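Local coordinates for uncharacterized conserved protein of COG5135 (Nostoc punctiforme, PDB 2I51) that binds flavin mononucleotide and probably acts as a flavin-dependent oxidoreductase of the pyridoxamine 5'-phosphate oxidase family, at residues 76-81 with 87-92; 111-116 with 153-158. All blocks are in the same frame, centred on the assembly; numbering follows the deposited sequence. Where two conformers were deposited one is given.

Contact 1 (76-81 with 87-92); sequences EICWYF and QFRMAG. With FMN (flavin mononucleotide), chain P; EDO (1,2-ethanediol), chain G; EDO (1,2-ethanediol), chain O.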
loop_
_atom_site.group_PDB
_atom_site.type_symbol
_atom_site.label_atom_id
_atom_site.label_comp_id
_atom_site.label_asym_id
_atom_site.label_seq_id
_atom_site.Cartn_x
_atom_site.Cartn_y
_atom_site.Cartn_z
ATOM N N GLU A 76 -7.102 -2.065 5.388
ATOM C CA GLU A 76 -5.845 -2.256 6.057
ATOM C C GLU A 76 -4.843 -1.257 5.495
ATOM O O GLU A 76 -4.642 -1.176 4.262
ATOM C CB GLU A 76 -5.289 -3.659 5.835
ATOM C CG GLU A 76 -4.031 -3.913 6.683
ATOM C CD GLU A 76 -3.714 -5.397 6.815
ATOM O OE1 GLU A 76 -4.557 -6.163 7.395
ATOM O OE2 GLU A 76 -2.648 -5.851 6.366
ATOM N N ILE A 77 -4.290 -0.441 6.386
ATOM C CA ILE A 77 -3.242 0.451 5.947
ATOM C C ILE A 77 -1.878 -0.205 6.170
ATOM O O ILE A 77 -1.685 -1.047 7.055
ATOM C CB ILE A 77 -3.333 1.826 6.588
ATOM C CG1 ILE A 77 -3.234 1.688 8.116
ATOM C CG2 ILE A 77 -4.594 2.577 6.082
ATOM C CD1 ILE A 77 -3.009 3.030 8.830
ATOM N N CYS A 78 -0.934 0.145 5.300
ATOM C CA CYS A 78 0.456 -0.184 5.489
ATOM C C CYS A 78 1.176 1.125 5.452
ATOM O O CYS A 78 1.020 1.922 4.533
ATOM C CB CYS A 78 0.945 -1.114 4.412
ATOM S SG CYS A 78 2.647 -1.632 4.672
ATOM N N TRP A 79 1.984 1.353 6.484
ATOM C CA TRP A 79 2.663 2.644 6.709
ATOM C C TRP A 79 4.134 2.373 6.987
ATOM O O TRP A 79 4.473 1.758 8.009
ATOM C CB TRP A 79 2.015 3.319 7.858
ATOM C CG TRP A 79 2.351 4.786 8.074
ATOM C CD1 TRP A 79 3.197 5.595 7.357
ATOM C CD2 TRP A 79 1.704 5.623 9.046
ATOM N NE1 TRP A 79 3.091 6.903 7.832
ATOM C CE2 TRP A 79 2.176 6.939 8.836
ATOM C CE3 TRP A 79 0.717 5.406 10.000
ATOM C CZ2 TRP A 79 1.715 8.022 9.611
ATOM C CZ3 TRP A 79 0.323 6.440 10.805
ATOM C CH2 TRP A 79 0.804 7.720 10.583
ATOM N N TYR A 80 4.992 2.786 6.071
ATOM C CA TYR A 80 6.412 2.581 6.176
ATOM C C TYR A 80 7.120 3.893 6.465
ATOM O O TYR A 80 6.871 4.936 5.800
ATOM C CB TYR A 80 7.007 1.916 4.891
ATOM C CG TYR A 80 8.469 1.687 4.987
ATOM C CD1 TYR A 80 8.969 0.776 5.913
ATOM C CD2 TYR A 80 9.393 2.420 4.251
ATOM C CE1 TYR A 80 10.319 0.590 6.105
ATOM C CE2 TYR A 80 10.772 2.232 4.431
ATOM C CZ TYR A 80 11.240 1.290 5.348
ATOM O OH TYR A 80 12.565 1.105 5.559
ATOM N N PHE A 81 8.009 3.866 7.453
ATOM C CA PHE A 81 8.763 5.026 7.930
ATOM C C PHE A 81 10.209 4.859 7.522
ATOM O O PHE A 81 10.927 4.058 8.071
ATOM C CB PHE A 81 8.644 5.110 9.449
ATOM C CG PHE A 81 7.313 5.605 9.915
ATOM C CD1 PHE A 81 7.066 6.940 10.053
ATOM C CD2 PHE A 81 6.283 4.715 10.186
ATOM C CE1 PHE A 81 5.806 7.411 10.513
ATOM C CE2 PHE A 81 5.039 5.148 10.596
ATOM C CZ PHE A 81 4.799 6.489 10.797
ATOM N N GLN A 87 7.551 -0.501 10.006
ATOM C CA GLN A 87 6.314 -0.590 9.317
ATOM C C GLN A 87 5.194 -0.806 10.322
ATOM O O GLN A 87 5.366 -1.576 11.269
ATOM C CB GLN A 87 6.354 -1.777 8.366
ATOM C CG GLN A 87 5.039 -2.162 7.679
ATOM C CD GLN A 87 5.209 -3.326 6.747
ATOM O OE1 GLN A 87 5.288 -3.121 5.531
ATOM N NE2 GLN A 87 5.269 -4.516 7.285
ATOM N N PHE A 88 4.076 -0.102 10.133
ATOM C CA PHE A 88 2.842 -0.371 10.849
ATOM C C PHE A 88 1.779 -0.815 9.851
ATOM O O PHE A 88 1.504 -0.128 8.856
ATOM C CB PHE A 88 2.327 0.840 11.606
ATOM C CG PHE A 88 3.224 1.348 12.664
ATOM C CD1 PHE A 88 4.350 2.082 12.368
ATOM C CD2 PHE A 88 2.926 1.069 14.005
ATOM C CE1 PHE A 88 5.190 2.584 13.393
ATOM C CE2 PHE A 88 3.754 1.582 15.023
ATOM C CZ PHE A 88 4.869 2.355 14.703
ATOM N N ARG A 89 1.174 -1.940 10.125
ATOM C CA ARG A 89 -0.000 -2.399 9.387
ATOM C C ARG A 89 -1.163 -2.271 10.337
ATOM O O ARG A 89 -1.043 -2.693 11.486
ATOM C CB ARG A 89 0.164 -3.845 8.916
ATOM C CG ARG A 89 1.238 -3.988 7.892
ATOM C CD ARG A 89 1.592 -5.459 7.653
ATOM N NE ARG A 89 0.429 -6.192 7.130
ATOM C CZ ARG A 89 0.416 -7.492 6.831
ATOM N NH1 ARG A 89 1.453 -8.186 7.131
ATOM N NH2 ARG A 89 -0.681 -8.063 6.311
HETATM N N MSE A 90 -2.232 -1.631 9.935
HETATM C CA MSE A 90 -3.355 -1.388 10.824
HETATM C C MSE A 90 -4.641 -1.692 10.100
HETATM O O MSE A 90 -4.920 -1.139 9.041
HETATM C CB MSE A 90 -3.391 0.048 11.329
HETATM C CG MSE A 90 -2.168 0.479 12.080
HETATM SE SE MSE A 90 -2.588 2.185 12.855
HETATM C CE MSE A 90 -0.814 2.729 13.431
ATOM N N ALA A 91 -5.423 -2.582 10.689
ATOM C CA ALA A 91 -6.648 -3.055 10.068
ATOM C C ALA A 91 -7.824 -2.694 10.936
ATOM O O ALA A 91 -7.742 -2.796 12.143
ATOM C CB ALA A 91 -6.606 -4.523 9.918
ATOM N N GLY A 92 -8.918 -2.265 10.319
ATOM C CA GLY A 92 -10.122 -1.970 11.068
ATOM C C GLY A 92 -11.167 -1.324 10.195
ATOM O O GLY A 92 -11.071 -1.327 8.971
HETATM N N1 FMN P . 8.235 -9.549 3.262
HETATM C C2 FMN P . 8.399 -10.415 2.192
HETATM O O2 FMN P . 7.806 -11.500 2.160
HETATM N N3 FMN P . 9.177 -10.052 1.134
HETATM C C4 FMN P . 9.900 -8.886 1.061
HETATM O O4 FMN P . 10.496 -8.538 0.035
HETATM C C4A FMN P . 9.756 -8.008 2.131
HETATM N N5 FMN P . 10.463 -6.807 2.125
HETATM C C5A FMN P . 10.154 -5.876 3.118
HETATM C C6 FMN P . 10.734 -4.618 3.070
HETATM C C7 FMN P . 10.479 -3.656 4.058
HETATM C C7M FMN P . 11.023 -2.247 3.898
HETATM C C8 FMN P . 9.628 -3.971 5.105
HETATM C C8M FMN P . 9.140 -2.876 6.062
HETATM C C9 FMN P . 9.075 -5.231 5.178
HETATM C C9A FMN P . 9.322 -6.211 4.193
HETATM N N10 FMN P . 8.772 -7.499 4.278
HETATM C C10 FMN P . 8.914 -8.376 3.202
HETATM C "C1'" FMN P . 7.960 -7.964 5.443
HETATM C "C2'" FMN P . 6.494 -7.796 5.110
HETATM O "O2'" FMN P . 6.109 -6.392 5.080
HETATM C "C3'" FMN P . 5.600 -8.585 6.085
HETATM O "O3'" FMN P . 5.903 -8.208 7.441
HETATM C "C4'" FMN P . 5.895 -10.066 5.926
HETATM O "O4'" FMN P . 6.070 -10.478 4.571
HETATM C "C5'" FMN P . 4.698 -10.807 6.478
HETATM O "O5'" FMN P . 3.543 -10.505 5.737
HETATM P P FMN P . 2.252 -11.428 5.700
HETATM O O1P FMN P . 2.568 -12.641 4.864
HETATM O O2P FMN P . 2.069 -11.805 7.168
HETATM O O3P FMN P . 1.139 -10.614 5.156
HETATM C C1 EDO G . -2.296 -7.169 11.164
HETATM O O1 EDO G . -1.683 -7.056 9.872
HETATM C C2 EDO G . -2.651 -5.725 11.428
HETATM O O2 EDO G . -3.256 -5.217 10.256
HETATM C C1 EDO O . -4.780 -9.743 9.433
HETATM O O1 EDO O . -5.335 -8.420 9.309
HETATM C C2 EDO O . -3.980 -9.948 8.170
HETATM O O2 EDO O . -4.052 -8.684 7.486
#

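Contact 2 (111-116 with 153-158); sequences IAMWQE and PNFCLL. With EDO (1,2-ethanediol), chain E.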
loop_
_atom_site.group_PDB
_atom_site.type_symbol
_atom_site.label_atom_id
_atom_site.label_comp_id
_atom_site.label_asym_id
_atom_site.label_seq_id
_atom_site.Cartn_x
_atom_site.Cartn_y
_atom_site.Cartn_z
ATOM N N ILE A 111 -16.291 19.143 9.411
ATOM C CA ILE A 111 -16.188 20.606 9.232
ATOM C C ILE A 111 -14.828 21.104 9.737
ATOM O O ILE A 111 -14.148 21.899 9.090
ATOM C CB ILE A 111 -17.341 21.331 9.959
ATOM C CG1 ILE A 111 -18.660 20.953 9.291
ATOM C CG2 ILE A 111 -17.118 22.859 9.897
ATOM C CD1 ILE A 111 -19.940 21.100 10.171
ATOM N N ALA A 112 -14.384 20.633 10.916
ATOM C CA ALA A 112 -13.094 20.986 11.445
ATOM C C ALA A 112 -11.986 20.585 10.495
ATOM O O ALA A 112 -11.051 21.344 10.278
ATOM C CB ALA A 112 -12.880 20.324 12.844
HETATM N N MSE A 113 -12.049 19.360 9.970
HETATM C CA MSE A 113 -11.016 18.927 9.042
HETATM C C MSE A 113 -10.937 19.851 7.827
HETATM O O MSE A 113 -9.855 20.266 7.387
HETATM C CB MSE A 113 -11.260 17.497 8.634
HETATM C CG MSE A 113 -10.323 16.881 7.607
HETATM SE SE MSE A 113 -8.674 16.198 8.387
HETATM C CE MSE A 113 -7.748 17.748 8.194
ATOM N N TRP A 114 -12.090 20.125 7.227
ATOM C CA TRP A 114 -12.162 21.037 6.079
ATOM C C TRP A 114 -11.468 22.349 6.375
ATOM O O TRP A 114 -10.704 22.883 5.569
ATOM C CB TRP A 114 -13.654 21.315 5.744
ATOM C CG TRP A 114 -13.840 22.267 4.619
ATOM C CD1 TRP A 114 -14.261 23.572 4.718
ATOM C CD2 TRP A 114 -13.660 22.010 3.233
ATOM N NE1 TRP A 114 -14.377 24.120 3.473
ATOM C CE2 TRP A 114 -14.009 23.191 2.536
ATOM C CE3 TRP A 114 -13.227 20.910 2.507
ATOM C CZ2 TRP A 114 -13.964 23.279 1.173
ATOM C CZ3 TRP A 114 -13.191 21.013 1.120
ATOM C CH2 TRP A 114 -13.546 22.194 0.484
ATOM N N GLN A 115 -11.791 22.924 7.529
ATOM C CA GLN A 115 -11.269 24.219 7.918
ATOM C C GLN A 115 -9.748 24.209 8.171
ATOM O O GLN A 115 -9.091 25.250 7.973
ATOM C CB GLN A 115 -12.007 24.713 9.141
ATOM C CG GLN A 115 -13.454 25.071 8.794
ATOM C CD GLN A 115 -14.198 25.618 9.977
ATOM O OE1 GLN A 115 -13.615 25.741 11.063
ATOM N NE2 GLN A 115 -15.493 25.887 9.825
ATOM N N GLU A 116 -9.224 23.069 8.600
ATOM C CA GLU A 116 -7.815 22.918 8.901
ATOM C C GLU A 116 -6.953 22.744 7.674
ATOM O O GLU A 116 -5.701 22.871 7.734
ATOM C CB GLU A 116 -7.655 21.704 9.858
ATOM C CG GLU A 116 -8.186 22.001 11.225
ATOM C CD GLU A 116 -8.499 20.810 12.144
ATOM O OE1 GLU A 116 -8.189 19.664 11.772
ATOM O OE2 GLU A 116 -9.050 21.053 13.264
ATOM N N PRO A 153 -19.883 19.501 -1.083
ATOM C CA PRO A 153 -20.591 18.239 -0.935
ATOM C C PRO A 153 -19.791 17.016 -1.262
ATOM O O PRO A 153 -20.064 15.967 -0.703
ATOM C CB PRO A 153 -21.746 18.356 -1.912
ATOM C CG PRO A 153 -21.913 19.788 -2.165
ATOM C CD PRO A 153 -20.589 20.427 -1.978
ATOM N N ASN A 154 -18.749 17.139 -2.081
ATOM C CA ASN A 154 -17.928 16.000 -2.423
ATOM C C ASN A 154 -16.724 15.814 -1.490
ATOM O O ASN A 154 -15.920 14.922 -1.704
ATOM C CB ASN A 154 -17.453 16.063 -3.856
ATOM C CG ASN A 154 -16.705 17.335 -4.199
ATOM O OD1 ASN A 154 -17.221 18.443 -3.984
ATOM N ND2 ASN A 154 -15.540 17.201 -4.801
ATOM N N PHE A 155 -16.606 16.651 -0.474
ATOM C CA PHE A 155 -15.584 16.455 0.552
ATOM C C PHE A 155 -15.998 15.444 1.590
ATOM O O PHE A 155 -17.051 15.607 2.222
ATOM C CB PHE A 155 -15.354 17.777 1.287
ATOM C CG PHE A 155 -14.359 17.653 2.417
ATOM C CD1 PHE A 155 -12.990 17.487 2.154
ATOM C CD2 PHE A 155 -14.758 17.757 3.749
ATOM C CE1 PHE A 155 -12.081 17.368 3.187
ATOM C CE2 PHE A 155 -13.846 17.597 4.773
ATOM C CZ PHE A 155 -12.515 17.438 4.500
ATOM N N CYS A 156 -15.139 14.424 1.818
ATOM C CA CYS A 156 -15.333 13.464 2.867
ATOM C C CYS A 156 -14.183 13.453 3.832
ATOM O O CYS A 156 -13.009 13.575 3.452
ATOM C CB CYS A 156 -15.319 12.075 2.297
ATOM S SG CYS A 156 -16.577 11.765 1.139
ATOM N N LEU A 157 -14.534 13.286 5.098
ATOM C CA LEU A 157 -13.600 12.887 6.163
ATOM C C LEU A 157 -13.703 11.347 6.250
ATOM O O LEU A 157 -14.759 10.762 6.314
ATOM C CB LEU A 157 -13.984 13.499 7.515
ATOM C CG LEU A 157 -13.198 12.981 8.736
ATOM C CD1 LEU A 157 -11.700 13.249 8.653
ATOM C CD2 LEU A 157 -13.784 13.634 10.020
ATOM N N LEU A 158 -12.564 10.708 6.192
ATOM C CA LEU A 158 -12.462 9.238 6.297
ATOM C C LEU A 158 -11.727 8.917 7.589
ATOM O O LEU A 158 -10.606 9.427 7.814
ATOM C CB LEU A 158 -11.769 8.710 5.059
ATOM C CG LEU A 158 -11.502 7.236 4.986
ATOM C CD1 LEU A 158 -12.832 6.463 5.044
ATOM C CD2 LEU A 158 -10.723 6.953 3.657
HETATM C C1 EDO E . -10.591 23.648 12.714
HETATM O O1 EDO E . -9.655 23.572 13.797
HETATM C C2 EDO E . -11.687 24.636 13.056
HETATM O O2 EDO E . -11.358 25.865 12.412
#

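Contact 1 (76-81 with 87-92)
Ile77 and Trp79 each exchange a pair of backbone hydrogen bonds with Met90 and Phe88, the two rungs that tie strands 76-81 and 87-92 into an antiparallel beta hairpin. Ile77 N reaches Met90 O at 2.8 Å, and Phe88 N reaches Trp79 O at 2.9 Å. At non-hydrogen-bonded pairs, CA-H groups of Cys78 and Arg89 lean on carbonyl oxygens of the other strand.

On the apolar face Trp79, Phe88 and Met90 (a selenomethionine) rest on Ile11 of helix 8-17, Ile77 on Leu27 and Leu29 of strand 26-32. Toward the turn Phe81 CE2 lies 3.6 Å from Phe88 CD1, the ring planes 79° apart.

The other face, which turns to the cofactor, carries the charged and amide groups. Glu76 swings CG opposite its own amide nitrogen (chi1 -173°) and, extended, brings OE2 level with the guanidinium of Arg89, which grips that one oxygen side-on. NH2, at 3.0 Å, meets the syn lone pair of OE2, while NE, at 3.2 Å, comes from above the carboxylate plane. Asn40 N of the second subunit also donates to OE2. An alanine here is likely to leave the Arg89 guanidinium freer to turn and Asn40 N without its acceptor.

Arg89 NH1 donates to FMN O3P at 3.1 Å. Gln87 NE2 holds FMN O2' at 3.0 Å while its OE1 is hydrogen-bonded to Thr42 OG1 of the second subunit, so the amide bridges subunit and cofactor. Glu76 is thus second-shell: its carboxylate, together with the phosphate, probably holds the guanidinium in place.

Contact 2 (111-116 with 153-158)
The ring of Phe155 receives the six-membered ring of Trp114 over one face and the CG methylene of Met113 at its edge, in plane. This is a helix packed across a beta sheet: helix 111-116 runs at 110° to strand 155-158, at an axis separation of 8.6 Å, in a protein related to the FMN-binding barrel of pyridoxamine 5'-phosphate oxidase.

The aromatic pair is edge-to-face, the edge of the indole directed at the phenyl face, with planes 64° apart and centroids 4.8 Å apart. Trp114 CE3 does the touching, offset toward the CG and CD1 rim of the phenyl ring and not over its middle. The first torsion of Trp114 turns CG away from its own amide nitrogen, which carries the benzo edge over Phe155 while the pyrrole side turns elsewhere, its NE1 bonded to Asp147 O. That bond gives the buried indole nitrogen an acceptor and fixes the ring at its other end. Phe125 makes a further edge-to-face pair with Phe155.

One helical position earlier, Met113, a selenomethionine, crosses both strand side chains at about a right angle. Its chain bends beyond CG (chi2 83°), turning the selenium away from the strand, so that the methylene is what touches both Phe155 and Leu157. Beyond it, Ile58 of strand 55-60 touches both Met113 and Phe155.

No hydrogen bond joins the two segments directly; the helix is tied to the strand by Arg110, whose NE donates to Phe155 O. The contact itself is apolar and buried, and it lays the C-terminal part of helix 107-116 on the first residues of the long strand 155-169. Farther along the strand, Met113 CG meets Leu157 CD1 at 4.0 Å.

Overall arrangement
Contact 1 closes before contact 2 opens along the chain, and the two illustrate how one sheet can support different kinds of packing. Their centres lie 23 Å apart on opposite sides of the chain's centre, with nearest atoms about 8 Å from each other and no touch. Strand 86-97 supplies one side of contact 1 and then leads to helix 107-116, half of contact 2; strand 155-169, which gives the other half, returns as the antiparallel neighbour of strand 86-97. The hairpin of contact 1 faces one FMN together with the second subunit, whereas contact 2 is made within one chain, fastening a helix to the same sheet.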